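Local coordinates for protein syndapin (PDB 3I2W) that probably takes part in endocytosis by binding phospholipid membranes through its dimeric F-BAR domain, the part of the protein described here, at residues Tyr62-Ala67 and Gln265-Trp270. Sequence-based numbering, arbitrary orientation.
Sequences YGTTEA and QKDLKW. With NA (sodium ion), chain G.
Lys-266 meets Thr-64 through aliphatic carbon alone, its CD 4.2 Å from Thr-64 CG2. One residue on, the Asp-267 carboxylate is bonded to Thr-64 and Thr-65 in the first turn of helix 63-105. OD1 accepts the backbone N-H of Thr-64 at 2.7 Å on its syn side, in a nearly straight bond (164°). OD2 takes three donors: Thr-65 N on the syn side, Thr-64 OG1 from above the carboxylate plane, and Thr-65 OG1 at 2.8 Å, almost in line with the C-O bond. With chi1 at 63°, Thr-64 OG1 sits between its own N and carbonyl carbon, where it also bonds to Asp-263 N. Further along helix 63-105, Glu-66 OE2 binds a sodium ion. The carbonyl O of Asp-267 meets the edge of the Tyr-62 ring, 3.6 Å from CE2. Leu-268 CD2 only brushes Tyr-62 OH, whose bonds go to Glu-222 and Arg-16 of the second subunit. Trp-270 lays CE3 3.9 Å from Tyr-62 CD2, the two ring planes inclined by 32°. Four bonds grip one buried carboxylate at a helix N-terminus, which would favour its charged form and ties helix 264-275, the last of this domain, to the start of helix 63-105 beside the dimer interface.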
# COMPACT_ATOMS: atom_id res chain seq x y z
N TYR B 62 22.55 2.68 -24.70
CA TYR B 62 22.15 3.40 -25.93
C TYR B 62 21.21 2.54 -26.76
O TYR B 62 21.00 1.35 -26.49
CB TYR B 62 23.38 3.74 -26.81
CG TYR B 62 24.22 2.48 -27.20
CD1 TYR B 62 24.95 1.80 -26.24
CD2 TYR B 62 24.22 1.96 -28.49
CE1 TYR B 62 25.69 0.67 -26.50
CE2 TYR B 62 24.98 0.79 -28.78
CZ TYR B 62 25.72 0.15 -27.76
OH TYR B 62 26.49 -1.02 -27.93
N GLY B 63 20.63 3.14 -27.79
CA GLY B 63 19.90 2.37 -28.79
C GLY B 63 18.63 1.77 -28.31
O GLY B 63 18.04 2.25 -27.38
N THR B 64 18.18 0.72 -28.96
CA THR B 64 16.92 0.13 -28.63
C THR B 64 17.07 -0.60 -27.30
O THR B 64 16.12 -0.94 -26.66
CB THR B 64 16.56 -0.88 -29.68
OG1 THR B 64 17.53 -1.92 -29.66
CG2 THR B 64 16.56 -0.25 -31.03
N THR B 65 18.27 -0.83 -26.87
CA THR B 65 18.46 -1.46 -25.61
C THR B 65 18.14 -0.43 -24.54
O THR B 65 17.41 -0.69 -23.57
CB THR B 65 19.89 -1.97 -25.51
OG1 THR B 65 20.05 -3.05 -26.44
CG2 THR B 65 20.19 -2.48 -24.12
N GLU B 66 18.68 0.76 -24.71
CA GLU B 66 18.27 1.86 -23.88
C GLU B 66 16.76 1.91 -23.81
O GLU B 66 16.19 1.93 -22.73
CB GLU B 66 18.78 3.20 -24.41
CG GLU B 66 18.98 4.24 -23.33
CD GLU B 66 19.33 5.58 -23.88
OE1 GLU B 66 19.33 5.71 -25.13
OE2 GLU B 66 19.64 6.49 -23.09
N ALA B 67 16.12 1.92 -24.97
CA ALA B 67 14.67 2.04 -25.05
C ALA B 67 14.01 0.91 -24.30
O ALA B 67 13.07 1.16 -23.61
CB ALA B 67 14.20 2.10 -26.48
N GLN B 265 21.51 -5.97 -33.36
CA GLN B 265 22.10 -5.58 -34.59
C GLN B 265 21.87 -4.11 -34.90
O GLN B 265 22.82 -3.39 -35.14
CB GLN B 265 21.55 -6.43 -35.68
CG GLN B 265 22.07 -6.09 -37.03
CD GLN B 265 21.72 -7.22 -37.96
OE1 GLN B 265 21.93 -8.42 -37.64
NE2 GLN B 265 21.15 -6.87 -39.11
N LYS B 266 20.62 -3.65 -34.88
CA LYS B 266 20.41 -2.23 -34.95
C LYS B 266 21.40 -1.52 -34.00
O LYS B 266 22.11 -0.63 -34.38
CB LYS B 266 18.97 -1.86 -34.59
CG LYS B 266 18.13 -1.26 -35.70
CD LYS B 266 17.35 -0.00 -35.19
CE LYS B 266 16.23 0.60 -36.18
NZ LYS B 266 16.58 0.75 -37.67
N ASP B 267 21.46 -1.93 -32.75
CA ASP B 267 22.31 -1.19 -31.82
C ASP B 267 23.78 -1.23 -32.15
O ASP B 267 24.46 -0.18 -32.16
CB ASP B 267 22.05 -1.60 -30.37
CG ASP B 267 20.69 -1.16 -29.90
OD1 ASP B 267 20.00 -0.36 -30.63
OD2 ASP B 267 20.30 -1.65 -28.82
N LEU B 268 24.27 -2.42 -32.45
CA LEU B 268 25.65 -2.53 -32.80
C LEU B 268 26.00 -1.80 -34.07
O LEU B 268 27.07 -1.22 -34.15
CB LEU B 268 26.09 -3.99 -32.91
CG LEU B 268 26.20 -4.76 -31.61
CD1 LEU B 268 26.56 -6.10 -32.02
CD2 LEU B 268 27.29 -4.20 -30.74
N LYS B 269 25.14 -1.85 -35.08
CA LYS B 269 25.51 -1.24 -36.34
C LYS B 269 25.63 0.23 -36.12
O LYS B 269 26.56 0.85 -36.59
CB LYS B 269 24.49 -1.54 -37.39
CG LYS B 269 24.76 -2.90 -38.09
CD LYS B 269 23.68 -3.27 -39.05
CE LYS B 269 23.79 -2.52 -40.37
NZ LYS B 269 22.84 -3.14 -41.40
N TRP B 270 24.73 0.77 -35.32
CA TRP B 270 24.71 2.16 -35.02
C TRP B 270 26.02 2.50 -34.37
O TRP B 270 26.52 3.61 -34.50
CB TRP B 270 23.54 2.50 -34.07
CG TRP B 270 23.50 4.02 -33.67
CD1 TRP B 270 22.84 5.05 -34.35
CD2 TRP B 270 24.17 4.65 -32.57
NE1 TRP B 270 23.06 6.26 -33.72
CE2 TRP B 270 23.86 6.04 -32.63
CE3 TRP B 270 25.01 4.18 -31.55
CZ2 TRP B 270 24.37 6.94 -31.72
CZ3 TRP B 270 25.49 5.08 -30.64
CH2 TRP B 270 25.17 6.46 -30.74
NA NA G . 22.07 6.71 -22.41
O HOH W 1 23.50 8.58 -23.39